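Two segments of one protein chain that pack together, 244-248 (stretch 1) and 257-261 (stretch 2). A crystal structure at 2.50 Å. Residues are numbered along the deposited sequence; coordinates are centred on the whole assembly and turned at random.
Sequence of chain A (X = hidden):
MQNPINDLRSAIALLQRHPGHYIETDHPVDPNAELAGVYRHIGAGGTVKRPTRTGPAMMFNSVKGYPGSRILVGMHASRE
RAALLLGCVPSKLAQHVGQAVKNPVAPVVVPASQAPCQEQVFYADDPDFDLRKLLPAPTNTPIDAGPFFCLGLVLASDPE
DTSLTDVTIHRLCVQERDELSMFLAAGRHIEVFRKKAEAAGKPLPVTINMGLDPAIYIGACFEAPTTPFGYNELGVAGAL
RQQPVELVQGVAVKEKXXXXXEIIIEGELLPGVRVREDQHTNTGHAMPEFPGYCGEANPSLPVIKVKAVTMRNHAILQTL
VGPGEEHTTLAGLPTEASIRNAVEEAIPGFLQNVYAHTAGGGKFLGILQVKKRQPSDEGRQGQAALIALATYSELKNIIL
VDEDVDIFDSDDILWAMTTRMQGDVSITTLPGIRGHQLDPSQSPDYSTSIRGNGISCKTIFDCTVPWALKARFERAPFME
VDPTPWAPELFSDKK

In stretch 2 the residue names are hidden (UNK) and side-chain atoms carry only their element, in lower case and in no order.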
# COMPACT_ATOMS: atom_id res chain seq x y z
N PRO A 244 54.31 9.64 -16.64
CA PRO A 244 53.36 9.72 -17.75
C PRO A 244 53.29 8.43 -18.55
O PRO A 244 54.29 7.73 -18.73
CB PRO A 244 53.91 10.87 -18.61
CG PRO A 244 55.33 11.02 -18.19
CD PRO A 244 55.38 10.65 -16.75
N VAL A 245 52.08 8.10 -19.00
CA VAL A 245 51.88 6.95 -19.87
C VAL A 245 52.48 7.25 -21.24
O VAL A 245 52.26 8.31 -21.82
CB VAL A 245 50.39 6.62 -19.98
CG1 VAL A 245 50.17 5.43 -20.90
CG2 VAL A 245 49.80 6.35 -18.61
N GLU A 246 53.26 6.30 -21.76
CA GLU A 246 53.96 6.50 -23.02
C GLU A 246 53.13 5.99 -24.19
O GLU A 246 52.53 4.91 -24.12
CB GLU A 246 55.32 5.79 -22.99
CG GLU A 246 56.30 6.42 -22.02
CD GLU A 246 57.51 5.54 -21.75
OE1 GLU A 246 58.20 5.78 -20.73
OE2 GLU A 246 57.77 4.62 -22.54
N LEU A 247 53.09 6.79 -25.25
CA LEU A 247 52.34 6.46 -26.46
C LEU A 247 53.29 6.36 -27.64
O LEU A 247 54.33 7.03 -27.69
CB LEU A 247 51.27 7.51 -26.75
CG LEU A 247 50.21 7.68 -25.66
CD1 LEU A 247 49.27 8.83 -25.98
CD2 LEU A 247 49.43 6.39 -25.48
N VAL A 248 52.93 5.52 -28.61
CA VAL A 248 53.73 5.30 -29.81
C VAL A 248 52.82 5.41 -31.02
O VAL A 248 51.68 4.94 -31.00
CB VAL A 248 54.44 3.93 -29.77
CG1 VAL A 248 53.45 2.82 -29.48
CG2 VAL A 248 55.17 3.66 -31.08
N UNK A 257 49.23 4.07 -30.09
CA UNK A 257 49.00 2.88 -29.28
C UNK A 257 49.79 2.99 -27.98
O UNK A 257 50.71 3.80 -27.84
c UNK A 257 49.40 1.60 -30.03
N UNK A 258 49.40 2.15 -27.01
CA UNK A 258 50.10 2.11 -25.73
C UNK A 258 51.48 1.51 -25.94
O UNK A 258 51.61 0.35 -26.36
c UNK A 258 47.94 1.98 -24.45
c UNK A 258 50.08 1.21 -23.39
c UNK A 258 48.03 3.38 -23.89
c UNK A 258 49.30 1.32 -24.69
N UNK A 259 52.52 2.29 -25.66
CA UNK A 259 53.88 1.85 -25.95
C UNK A 259 54.29 0.65 -25.10
O UNK A 259 54.97 -0.26 -25.59
c UNK A 259 54.86 3.01 -25.74
N UNK A 260 53.87 0.63 -23.84
CA UNK A 260 54.24 -0.44 -22.91
C UNK A 260 53.29 -1.62 -22.95
O UNK A 260 53.39 -2.51 -22.11
n UNK A 260 58.67 -1.14 -19.03
c UNK A 260 58.34 -0.52 -20.16
c UNK A 260 54.33 0.11 -21.49
n UNK A 260 59.19 -0.52 -21.18
c UNK A 260 56.73 0.81 -21.45
c UNK A 260 55.30 1.27 -21.32
n UNK A 260 57.17 0.10 -20.26
N UNK A 261 52.36 -1.65 -23.91
CA UNK A 261 51.36 -2.70 -23.94
C UNK A 261 51.97 -4.04 -24.34
O UNK A 261 53.09 -4.11 -24.86
c UNK A 261 50.24 -2.33 -24.91
O HOH W 1 53.04 3.06 -22.62

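Position 257 carries a single side-chain atom, a carbon 4.3 Å from CG1 of Val-248, with nothing attached beyond it. One carbon on CA defines alanine, so this is Ala-257. It forms an antiparallel, hydrogen-bonded pair with Val-248: the Ala-257 N donates to the Val-248 O at 2.8 Å, and the Val-248 N donates to the Ala-257 O at 2.9 Å. The side chains of the two residues lie on the same face of the sheet. The Ala-257 O also receives a CA-H...O contact from the Leu-247 CA, at 3.4 Å.

At position 258 there are four carbons and no heteroatom. The chain forks at its first carbon, where one arm stops after a single carbon and the other runs on for two; the end of the longer arm lies 3.7 Å from CD2 of Leu-247 and 4.2 Å from CG1 of Val-245. Branching at CB with arms of unequal length identifies Ile-258. Its CA-to-CB bond points away from stretch 1, yet with chi1 and chi2 both in the m well the chain comes back, so that CD1 makes these apolar contacts.

Position 259 again has one side-chain carbon, here directed toward stretch 1. It lies 3.9 Å from the Glu-246 CB and 4.0 Å from CG1 of Val-248, and the residue is Ala-259. Its backbone N donates to the Glu-246 O at 3.0 Å, extending the pairing beyond the strand residues of stretch 2.

The side chain at position 260 is the longest: three carbons, a nitrogen, then a carbon bearing two more nitrogens. This terminal guanidinium group identifies Arg-260. The contact with stretch 1 is made by the aliphatic part, CD lying 4.1 Å from OE2 of Glu-246, while NH2 is hydrogen-bonded elsewhere in the structure. A water donates to the Glu-246 O at 2.4 Å and accepts from the Arg-260 N at 2.8 Å, bridging the two backbones.

Position 261 has one side-chain carbon, out of reach of stretch 1, and is Ala-261. Its N bonds to the Ile-258 O at 3.3 Å within a type I turn.

The contact is thus a short antiparallel pairing held by three backbone hydrogen bonds. The side chains of Leu-247 and Ile-258 diverge at their non-hydrogen-bonded pair, but their ends meet; Val-248 packs against Ala-257 and Ala-259. As stretch 2 turns, the water continues the link from Glu-246 to Arg-260. Together the stretches bury 356 Å², summed over both sides.

Stretch 2 (257-261) AIARA
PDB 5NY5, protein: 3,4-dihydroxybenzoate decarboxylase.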